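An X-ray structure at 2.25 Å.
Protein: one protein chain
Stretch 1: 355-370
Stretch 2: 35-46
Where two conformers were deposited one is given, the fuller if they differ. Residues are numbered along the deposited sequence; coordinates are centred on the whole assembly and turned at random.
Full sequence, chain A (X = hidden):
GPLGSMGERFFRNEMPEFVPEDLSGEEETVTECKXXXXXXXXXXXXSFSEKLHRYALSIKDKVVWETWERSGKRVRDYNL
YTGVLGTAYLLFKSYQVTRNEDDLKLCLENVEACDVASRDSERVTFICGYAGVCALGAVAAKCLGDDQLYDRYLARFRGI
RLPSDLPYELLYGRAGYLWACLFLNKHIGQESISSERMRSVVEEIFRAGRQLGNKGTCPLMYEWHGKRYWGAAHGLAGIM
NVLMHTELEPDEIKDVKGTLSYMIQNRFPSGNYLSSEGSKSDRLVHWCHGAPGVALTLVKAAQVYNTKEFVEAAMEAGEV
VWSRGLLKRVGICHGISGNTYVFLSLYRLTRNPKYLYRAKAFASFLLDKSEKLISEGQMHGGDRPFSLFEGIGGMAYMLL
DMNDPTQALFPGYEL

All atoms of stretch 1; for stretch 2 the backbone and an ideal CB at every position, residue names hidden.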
ATOM      1  N   TYR A 355      -4.644 -10.466  14.597  1.00 31.64           N
ATOM      2  CA  TYR A 355      -4.254  -9.522  13.552  1.00 30.73           C
ATOM      3  C   TYR A 355      -5.378  -9.326  12.555  1.00 30.79           C
ATOM      4  O   TYR A 355      -5.695  -8.186  12.232  1.00 32.34           O
ATOM      5  CB  TYR A 355      -2.907  -9.958  12.936  1.00 29.42           C
ATOM      6  CG  TYR A 355      -1.776  -9.765  13.936  1.00 30.59           C
ATOM      7  CD1 TYR A 355      -1.613  -8.532  14.555  1.00 35.10           C
ATOM      8  CD2 TYR A 355      -0.891 -10.793  14.278  1.00 34.54           C
ATOM      9  CE1 TYR A 355      -0.605  -8.286  15.501  1.00 36.86           C
ATOM     10  CE2 TYR A 355       0.167 -10.570  15.236  1.00 35.96           C
ATOM     11  CZ  TYR A 355       0.276  -9.308  15.832  1.00 39.56           C
ATOM     12  OH  TYR A 355       1.256  -8.988  16.746  1.00 44.80           O
ATOM     13  N   LEU A 356      -6.045 -10.395  12.119  1.00 30.32           N
ATOM     14  CA  LEU A 356      -7.311 -10.255  11.314  1.00 30.87           C
ATOM     15  C   LEU A 356      -8.382  -9.444  12.026  1.00 31.57           C
ATOM     16  O   LEU A 356      -9.073  -8.523  11.453  1.00 31.76           O
ATOM     17  CB  LEU A 356      -7.961 -11.595  11.066  1.00 30.67           C
ATOM     18  CG  LEU A 356      -8.722 -11.831   9.758  1.00 31.42           C
ATOM     19  CD1 LEU A 356      -9.841 -12.823   9.964  1.00 28.52           C
ATOM     20  CD2 LEU A 356      -9.206 -10.573   9.045  1.00 30.17           C
ATOM     21  N   TYR A 357      -8.524  -9.785  13.302  1.00 29.74           N
ATOM     22  CA  TYR A 357      -9.449  -9.036  14.107  1.00 29.39           C
ATOM     23  C   TYR A 357      -9.109  -7.536  14.130  1.00 29.49           C
ATOM     24  O   TYR A 357      -9.993  -6.682  14.106  1.00 29.68           O
ATOM     25  CB  TYR A 357      -9.502  -9.579  15.532  1.00 26.88           C
ATOM     26  CG  TYR A 357     -10.329  -8.700  16.360  1.00 28.23           C
ATOM     27  CD1 TYR A 357     -11.722  -8.711  16.259  1.00 33.49           C
ATOM     28  CD2 TYR A 357      -9.743  -7.769  17.167  1.00 28.29           C
ATOM     29  CE1 TYR A 357     -12.498  -7.836  17.010  1.00 31.20           C
ATOM     30  CE2 TYR A 357     -10.482  -6.919  17.865  1.00 32.16           C
ATOM     31  CZ  TYR A 357     -11.855  -6.954  17.810  1.00 33.58           C
ATOM     32  OH  TYR A 357     -12.543  -6.022  18.594  1.00 38.67           O
ATOM     33  N   ARG A 358      -7.829  -7.215  14.238  1.00 30.21           N
ATOM     34  CA  ARG A 358      -7.425  -5.823  14.238  1.00 30.61           C
ATOM     35  C   ARG A 358      -7.728  -5.115  12.913  1.00 30.32           C
ATOM     36  O   ARG A 358      -8.159  -3.983  12.941  1.00 32.12           O
ATOM     37  CB  ARG A 358      -5.987  -5.656  14.719  1.00 30.42           C
ATOM     38  CG  ARG A 358      -5.885  -5.796  16.244  1.00 31.39           C
ATOM     39  CD  ARG A 358      -4.435  -5.751  16.698  1.00 36.42           C
ATOM     40  NE  ARG A 358      -4.369  -5.869  18.145  1.00 39.99           N
ATOM     41  CZ  ARG A 358      -3.288  -5.661  18.887  1.00 38.79           C
ATOM     42  NH1 ARG A 358      -2.143  -5.316  18.333  1.00 32.48           N
ATOM     43  NH2 ARG A 358      -3.371  -5.826  20.191  1.00 39.92           N
ATOM     44  N   ALA A 359      -7.569  -5.814  11.798  1.00 29.19           N
ATOM     45  CA  ALA A 359      -7.887  -5.255  10.480  1.00 30.27           C
ATOM     46  C   ALA A 359      -9.402  -5.139  10.424  1.00 29.91           C
ATOM     47  O   ALA A 359      -9.955  -4.150   9.971  1.00 30.40           O
ATOM     48  CB  ALA A 359      -7.378  -6.177   9.327  1.00 28.28           C
ATOM     49  N   LYS A 360     -10.071  -6.129  10.957  1.00 29.42           N
ATOM     50  CA  LYS A 360     -11.535  -6.079  10.991  1.00 30.69           C
ATOM     51  C   LYS A 360     -12.047  -4.877  11.800  1.00 29.73           C
ATOM     52  O   LYS A 360     -12.995  -4.193  11.407  1.00 29.86           O
ATOM     53  CB  LYS A 360     -12.070  -7.443  11.492  1.00 30.09           C
ATOM     54  CG  LYS A 360     -13.464  -7.543  11.948  1.00 34.14           C
ATOM     55  CD  LYS A 360     -13.765  -9.019  12.355  1.00 37.77           C
ATOM     56  CE  LYS A 360     -15.281  -9.261  12.538  1.00 37.70           C
ATOM     57  NZ  LYS A 360     -15.507 -10.487  13.333  1.00 35.80           N
ATOM     58  N   ALA A 361     -11.400  -4.588  12.918  1.00 30.98           N
ATOM     59  CA  ALA A 361     -11.817  -3.439  13.733  1.00 30.06           C
ATOM     60  C   ALA A 361     -11.585  -2.130  12.968  1.00 30.01           C
ATOM     61  O   ALA A 361     -12.420  -1.238  13.000  1.00 28.57           O
ATOM     62  CB  ALA A 361     -11.063  -3.410  15.061  1.00 29.59           C
ATOM     63  N   PHE A 362     -10.459  -2.007  12.263  1.00 30.36           N
ATOM     64  CA  PHE A 362     -10.238  -0.711  11.577  1.00 31.03           C
ATOM     65  C   PHE A 362     -11.237  -0.591  10.430  1.00 30.03           C
ATOM     66  O   PHE A 362     -11.799   0.440  10.220  1.00 32.08           O
ATOM     67  CB  PHE A 362      -8.811  -0.596  11.070  1.00 30.82           C
ATOM     68  CG  PHE A 362      -7.851   0.034  12.040  1.00 31.67           C
ATOM     69  CD1 PHE A 362      -7.976  -0.159  13.408  1.00 30.95           C
ATOM     70  CD2 PHE A 362      -6.782   0.833  11.557  1.00 32.01           C
ATOM     71  CE1 PHE A 362      -7.071   0.423  14.309  1.00 29.79           C
ATOM     72  CE2 PHE A 362      -5.867   1.404  12.426  1.00 32.91           C
ATOM     73  CZ  PHE A 362      -6.003   1.189  13.832  1.00 30.89           C
ATOM     74  N   ALA A 363     -11.483  -1.671   9.716  1.00 29.11           N
ATOM     75  CA  ALA A 363     -12.460  -1.646   8.656  1.00 29.40           C
ATOM     76  C   ALA A 363     -13.881  -1.374   9.163  1.00 29.62           C
ATOM     77  O   ALA A 363     -14.645  -0.628   8.518  1.00 30.03           O
ATOM     78  CB  ALA A 363     -12.428  -2.926   7.870  1.00 27.17           C
ATOM     79  N   SER A 364     -14.244  -2.003  10.289  1.00 28.27           N
ATOM     80  CA  SER A 364     -15.545  -1.705  10.913  1.00 27.77           C
ATOM     81  C   SER A 364     -15.660  -0.297  11.335  1.00 28.33           C
ATOM     82  O   SER A 364     -16.713   0.317  11.100  1.00 28.71           O
ATOM     83  CB  SER A 364     -15.798  -2.613  12.097  1.00 27.21           C
ATOM     84  OG  SER A 364     -15.619  -3.934  11.656  1.00 26.84           O
ATOM     85  N   PHE A 365     -14.591   0.260  11.924  1.00 29.66           N
ATOM     86  CA  PHE A 365     -14.604   1.681  12.285  1.00 31.33           C
ATOM     87  C   PHE A 365     -14.951   2.547  11.085  1.00 33.60           C
ATOM     88  O   PHE A 365     -15.903   3.358  11.126  1.00 33.96           O
ATOM     89  CB  PHE A 365     -13.258   2.121  12.855  1.00 31.48           C
ATOM     90  CG  PHE A 365     -13.220   3.608  13.238  1.00 33.49           C
ATOM     91  CD1 PHE A 365     -12.797   4.577  12.326  1.00 29.69           C
ATOM     92  CD2 PHE A 365     -13.604   4.021  14.517  1.00 31.88           C
ATOM     93  CE1 PHE A 365     -12.801   5.966  12.681  1.00 35.64           C
ATOM     94  CE2 PHE A 365     -13.596   5.385  14.874  1.00 31.63           C
ATOM     95  CZ  PHE A 365     -13.197   6.348  13.960  1.00 33.30           C
ATOM     96  N   LEU A 366     -14.196   2.363   9.990  1.00 34.02           N
ATOM     97  CA  LEU A 366     -14.495   3.079   8.756  1.00 34.28           C
ATOM     98  C   LEU A 366     -15.903   2.862   8.230  1.00 35.64           C
ATOM     99  O   LEU A 366     -16.580   3.818   7.830  1.00 35.47           O
ATOM    100  CB  LEU A 366     -13.509   2.685   7.634  1.00 34.17           C
ATOM    101  CG  LEU A 366     -12.162   3.350   7.707  1.00 31.42           C
ATOM    102  CD1 LEU A 366     -11.298   2.689   6.696  1.00 33.14           C
ATOM    103  CD2 LEU A 366     -12.387   4.824   7.377  1.00 32.45           C
ATOM    104  N   LEU A 367     -16.361   1.631   8.151  1.00 36.17           N
ATOM    105  CA  LEU A 367     -17.731   1.483   7.645  1.00 37.97           C
ATOM    106  C   LEU A 367     -18.779   2.140   8.547  1.00 38.28           C
ATOM    107  O   LEU A 367     -19.752   2.771   8.074  1.00 37.73           O
ATOM    108  CB  LEU A 367     -18.065   0.030   7.460  1.00 39.20           C
ATOM    109  CG  LEU A 367     -19.380  -0.385   6.781  1.00 42.86           C
ATOM    110  CD1 LEU A 367     -19.112  -1.675   6.076  1.00 45.92           C
ATOM    111  CD2 LEU A 367     -20.498  -0.635   7.763  1.00 46.06           C
ATOM    112  N   ASP A 368     -18.581   2.025   9.855  1.00 38.80           N
ATOM    113  CA  ASP A 368     -19.615   2.493  10.791  1.00 38.55           C
ATOM    114  C   ASP A 368     -19.630   4.033  10.904  1.00 38.34           C
ATOM    115  O   ASP A 368     -20.700   4.656  10.983  1.00 37.20           O
ATOM    116  CB  ASP A 368     -19.430   1.801  12.172  1.00 39.16           C
ATOM    117  CG  ASP A 368     -20.665   1.952  13.103  1.00 40.77           C
ATOM    118  OD1 ASP A 368     -21.730   1.342  12.836  1.00 43.90           O
ATOM    119  OD2 ASP A 368     -20.549   2.679  14.105  1.00 44.93           O
ATOM    120  N   LYS A 369     -18.447   4.633  10.839  1.00 38.06           N
ATOM    121  CA  LYS A 369     -18.278   6.006  11.268  1.00 38.88           C
ATOM    122  C   LYS A 369     -17.876   6.986  10.178  1.00 39.99           C
ATOM    123  O   LYS A 369     -18.085   8.210  10.358  1.00 40.22           O
ATOM    124  CB  LYS A 369     -17.213   6.116  12.388  1.00 38.98           C
ATOM    125  CG  LYS A 369     -17.384   5.200  13.632  1.00 39.50           C
ATOM    126  CD  LYS A 369     -18.544   5.603  14.530  1.00 44.03           C
ATOM    127  CE  LYS A 369     -18.810   4.546  15.604  1.00 43.18           C
ATOM    128  NZ  LYS A 369     -19.408   5.228  16.787  1.00 49.67           N
ATOM    129  N   SER A 370     -17.264   6.494   9.087  1.00 40.29           N
ATOM    130  CA  SER A 370     -16.509   7.398   8.193  1.00 40.15           C
ATOM    131  C   SER A 370     -17.357   8.470   7.491  1.00 41.20           C
ATOM    132  O   SER A 370     -16.993   9.631   7.499  1.00 41.40           O
ATOM    133  CB  SER A 370     -15.570   6.681   7.197  1.00 38.78           C
ATOM    134  OG  SER A 370     -16.261   5.915   6.242  1.00 36.18           O
ATOM    135  N   UNK A  35     -23.542  -1.274  20.476  1.00 49.45           N
ATOM    136  CA  UNK A  35     -23.934  -0.336  19.420  1.00 46.89           C
ATOM    137  C   UNK A  35     -23.855  -0.996  18.041  1.00 44.80           C
ATOM    138  O   UNK A  35     -23.856  -2.223  17.941  1.00 44.40           O
ATOM    139  CB  UNK A  35     -23.045   0.909  19.458  1.00 46.89           C
ATOM    140  N   UNK A  36     -23.787  -0.192  16.979  1.00 42.16           N
ATOM    141  CA  UNK A  36     -23.706  -0.755  15.632  1.00 40.16           C
ATOM    142  C   UNK A  36     -22.272  -1.224  15.331  1.00 38.99           C
ATOM    143  O   UNK A  36     -22.067  -2.263  14.757  1.00 38.93           O
ATOM    144  CB  UNK A  36     -24.159   0.276  14.596  1.00 40.16           C
ATOM    145  N   UNK A  37     -21.294  -0.457  15.789  1.00 38.38           N
ATOM    146  CA  UNK A  37     -19.899  -0.815  15.724  1.00 37.44           C
ATOM    147  C   UNK A  37     -19.547  -2.166  16.405  1.00 38.04           C
ATOM    148  O   UNK A  37     -18.866  -3.006  15.795  1.00 35.86           O
ATOM    149  CB  UNK A  37     -19.081   0.310  16.361  1.00 37.44           C
ATOM    150  N   UNK A  38     -20.019  -2.385  17.645  1.00 37.72           N
ATOM    151  CA  UNK A  38     -19.658  -3.594  18.365  1.00 38.42           C
ATOM    152  C   UNK A  38     -20.318  -4.757  17.692  1.00 37.92           C
ATOM    153  O   UNK A  38     -19.787  -5.836  17.682  1.00 37.08           O
ATOM    154  CB  UNK A  38     -20.056  -3.517  19.840  1.00 38.42           C
ATOM    155  N   UNK A  39     -21.507  -4.553  17.145  1.00 38.49           N
ATOM    156  CA  UNK A  39     -22.191  -5.651  16.471  1.00 39.90           C
ATOM    157  C   UNK A  39     -21.405  -6.081  15.222  1.00 39.79           C
ATOM    158  O   UNK A  39     -21.211  -7.269  15.000  1.00 39.57           O
ATOM    159  CB  UNK A  39     -23.616  -5.241  16.094  1.00 39.90           C
ATOM    160  N   UNK A  40     -20.929  -5.119  14.438  1.00 38.70           N
ATOM    161  CA  UNK A  40     -20.013  -5.418  13.330  1.00 39.45           C
ATOM    162  C   UNK A  40     -18.812  -6.262  13.813  1.00 39.50           C
ATOM    163  O   UNK A  40     -18.460  -7.275  13.210  1.00 38.54           O
ATOM    164  CB  UNK A  40     -19.520  -4.118  12.691  1.00 39.45           C
ATOM    165  N   UNK A  41     -18.200  -5.866  14.920  1.00 39.41           N
ATOM    166  CA  UNK A  41     -16.979  -6.541  15.329  1.00 39.49           C
ATOM    167  C   UNK A  41     -17.222  -8.001  15.706  1.00 40.14           C
ATOM    168  O   UNK A  41     -16.348  -8.833  15.510  1.00 39.87           O
ATOM    169  CB  UNK A  41     -16.345  -5.799  16.508  1.00 39.49           C
ATOM    170  N   UNK A  42     -18.398  -8.300  16.254  1.00 40.44           N
ATOM    171  CA  UNK A  42     -18.782  -9.652  16.702  0.50 41.50           C
ATOM    172  C   UNK A  42     -19.119 -10.565  15.522  1.00 41.51           C
ATOM    173  O   UNK A  42     -19.001 -11.779  15.614  1.00 43.07           O
ATOM    174  CB  UNK A  42     -19.980  -9.575  17.651  0.50 41.50           C
ATOM    175  N   UNK A  43     -19.578  -9.966  14.431  1.00 41.40           N
ATOM    176  CA  UNK A  43     -19.964 -10.661  13.206  1.00 41.31           C
ATOM    177  C   UNK A  43     -18.957 -11.765  12.763  1.00 40.97           C
ATOM    178  O   UNK A  43     -17.722 -11.556  12.799  1.00 39.39           O
ATOM    179  CB  UNK A  43     -20.120  -9.632  12.084  1.00 41.31           C
ATOM    180  N   UNK A  44     -19.483 -12.973  12.420  1.00 40.66           N
ATOM    181  CA  UNK A  44     -18.559 -13.934  11.854  1.00 40.83           C
ATOM    182  C   UNK A  44     -18.067 -13.459  10.437  1.00 39.82           C
ATOM    183  O   UNK A  44     -18.773 -12.756   9.699  1.00 38.94           O
ATOM    184  CB  UNK A  44     -19.234 -15.304  11.769  1.00 40.83           C
ATOM    185  N   UNK A  45     -16.851 -13.847  10.107  1.00 39.20           N
ATOM    186  CA  UNK A  45     -16.162 -13.295   8.971  1.00 38.97           C
ATOM    187  C   UNK A  45     -16.920 -13.389   7.649  1.00 38.81           C
ATOM    188  O   UNK A  45     -16.944 -12.441   6.892  1.00 38.61           O
ATOM    189  CB  UNK A  45     -14.810 -13.996   8.828  1.00 38.97           C
ATOM    190  N   UNK A  46     -17.571 -14.513   7.411  1.00 39.31           N
ATOM    191  CA  UNK A  46     -18.297 -14.750   6.190  1.00 40.14           C
ATOM    192  C   UNK A  46     -19.269 -13.644   5.905  1.00 39.49           C
ATOM    193  O   UNK A  46     -19.148 -13.035   4.846  1.00 40.40           O
ATOM    194  CB  UNK A  46     -19.031 -16.091   6.254  1.00 40.14           C
TER

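Stretch 1 is one continuous helix, and the short helix 36-42 crosses it at 144°, roughly antiparallel, with the axes 9.5 Å apart at their closest.

Position 35 precedes the first turn, with phi/psi of -94/-160, and its ideal CB has nothing of stretch 1 within 5.5 Å. An N-cap suits it: Asp, Asn, Ser or Thr. It is Asp35, whose OD1 accepts from the backbone N of position 38 at 2.6 Å, a capping bond.

At position 36 the ideal CB lies 3.2 Å from Asp368 OD1, a tight approach beside a carboxylate. A small donor fits, Ser or perhaps Thr. Ser36, with chi1 in p, donates from OG to Asp368 OD1 at 2.6 Å.

Position 37 points sideways, yet a hole opens beside it among Ser364, Phe365, Asp368 and Lys369. A branched or long apolar side chain such as Leu, Ile or Met would suit. Leu37 is the knob, its CD2 coming 3.6 Å from Ser364 C and 3.7 Å from Phe365 N, against the helix backbone itself.

Positions 38 and 39 have no neighbour in stretch 1, so helix-tolerant polar residues suit both. Thr38 turns back to the cap, its OG1 donating to Asp35 OD1 at 2.8 Å; Lys39 extends clear of stretch 1.

Position 40 points toward stretch 1, its ideal CB 4.0 Å from Ser364 OG. Ser364 OG already donates to Lys360 O at 2.6 Å, and Leu367 offers an apolar end nearby, so Leu or Met is reasonable. Leu40 places CD1 3.9 Å from Leu367 CD2 and 3.8 Å from Asp368 CB.

Position 41 begins sideways, but small Ala361 leaves room between Tyr357, Lys360 and Ser364. Leu or Met could reach in. Leu41 is the second knob and has the largest covered area of stretch 2; its CD2 sits 3.3 Å from Ala361 CA.

Position 42 points away and can be polar. Ser42 OG bonds back to Thr38 O at 3.0 Å.

At 43 the chain leaves helical angles (-44/133). The backbone matters most here: Lys360 NZ donates to Leu41 O at 2.9 Å and to the carbonyl O of position 43 at 2.5 Å, holding two carbonyls where the helix ends. Many side chains would do; Leu43 adds a modest apolar cover.

Position 44 points away at -68/150, which proline accepts readily, as would Ser or Asp before a helix. It is Pro44.

Position 45 starts sideways, its ideal CB 5.2 Å from Leu356 CD1, so a long or aromatic side chain could reach it. Tyr45 brings CE2 3.5 Å from Leu356 CD2, while Leu356 CD1 makes an off-centre CH-pi contact.

Position 46 is out of reach; a polar, helix-compatible residue suits it, here Lys46.

Stretch 2, residues 35-46: DSLTKLLSLPYK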
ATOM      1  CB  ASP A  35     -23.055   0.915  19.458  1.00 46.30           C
ATOM      2  CG  ASP A  35     -21.576   0.589  19.394  1.00 46.92           C
ATOM      3  OD1 ASP A  35     -21.226  -0.502  18.897  1.00 45.86           O
ATOM      4  OD2 ASP A  35     -20.761   1.424  19.841  1.00 45.09           O
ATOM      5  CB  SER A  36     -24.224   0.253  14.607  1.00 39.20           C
ATOM      6  OG  SER A  36     -23.480   1.451  14.697  1.00 38.44           O
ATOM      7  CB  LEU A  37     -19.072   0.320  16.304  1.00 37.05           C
ATOM      8  CG  LEU A  37     -17.579   0.455  15.906  1.00 37.84           C
ATOM      9  CD1 LEU A  37     -16.630   0.237  17.012  1.00 36.07           C
ATOM     10  CD2 LEU A  37     -17.140  -0.328  14.610  1.00 31.77           C
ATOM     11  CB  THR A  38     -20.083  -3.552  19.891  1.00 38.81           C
ATOM     12  OG1 THR A  38     -21.450  -3.119  19.959  1.00 44.75           O
ATOM     13  CG2 THR A  38     -19.215  -2.553  20.685  1.00 37.93           C
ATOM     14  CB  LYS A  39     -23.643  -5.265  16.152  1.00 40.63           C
ATOM     15  CG  LYS A  39     -24.436  -5.048  17.493  1.00 45.92           C
ATOM     16  CD  LYS A  39     -25.951  -4.850  17.288  1.00 55.41           C
ATOM     17  CE  LYS A  39     -26.698  -4.639  18.635  1.00 60.99           C
ATOM     18  NZ  LYS A  39     -28.093  -5.242  18.645  1.00 63.12           N
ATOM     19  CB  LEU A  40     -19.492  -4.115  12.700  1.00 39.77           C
ATOM     20  CG  LEU A  40     -20.443  -3.292  11.854  1.00 41.15           C
ATOM     21  CD1 LEU A  40     -19.835  -1.938  11.427  1.00 41.68           C
ATOM     22  CD2 LEU A  40     -20.650  -4.130  10.641  1.00 44.24           C
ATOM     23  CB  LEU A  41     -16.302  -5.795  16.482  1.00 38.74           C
ATOM     24  CG  LEU A  41     -15.748  -4.403  16.123  1.00 39.42           C
ATOM     25  CD1 LEU A  41     -15.502  -3.607  17.377  1.00 40.84           C
ATOM     26  CD2 LEU A  41     -14.470  -4.541  15.368  1.00 39.87           C
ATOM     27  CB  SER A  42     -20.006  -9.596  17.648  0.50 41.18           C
ATOM     28  OG  SER A  42     -19.838  -8.673  18.726  0.50 41.75           O
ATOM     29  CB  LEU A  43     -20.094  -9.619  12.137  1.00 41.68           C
ATOM     30  CG  LEU A  43     -21.352  -9.432  11.305  1.00 44.42           C
ATOM     31  CD1 LEU A  43     -22.672  -9.528  12.105  1.00 45.04           C
ATOM     32  CD2 LEU A  43     -21.268  -8.077  10.580  1.00 39.98           C
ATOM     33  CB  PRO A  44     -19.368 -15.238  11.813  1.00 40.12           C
ATOM     34  CG  PRO A  44     -20.753 -14.847  11.855  1.00 41.12           C
ATOM     35  CD  PRO A  44     -20.881 -13.454  12.365  1.00 40.43           C
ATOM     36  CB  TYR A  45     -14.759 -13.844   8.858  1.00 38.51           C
ATOM     37  CG  TYR A  45     -13.895 -12.845   8.128  1.00 38.51           C
ATOM     38  CD1 TYR A  45     -13.653 -12.956   6.752  1.00 37.68           C
ATOM     39  CD2 TYR A  45     -13.368 -11.735   8.800  1.00 39.43           C
ATOM     40  CE1 TYR A  45     -12.871 -11.989   6.087  1.00 34.50           C
ATOM     41  CE2 TYR A  45     -12.620 -10.771   8.130  1.00 36.99           C
ATOM     42  CZ  TYR A  45     -12.373 -10.922   6.796  1.00 33.87           C
ATOM     43  OH  TYR A  45     -11.618  -9.973   6.205  1.00 32.51           O
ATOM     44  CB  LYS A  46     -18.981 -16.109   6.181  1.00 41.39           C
ATOM     45  CG  LYS A  46     -18.156 -17.149   7.002  1.00 48.50           C
ATOM     46  CD  LYS A  46     -18.214 -16.979   8.562  1.00 52.16           C
ATOM     47  CE  LYS A  46     -17.296 -17.974   9.284  1.00 56.99           C
ATOM     48  NZ  LYS A  46     -15.912 -17.408   9.457  1.00 58.60           N
TER
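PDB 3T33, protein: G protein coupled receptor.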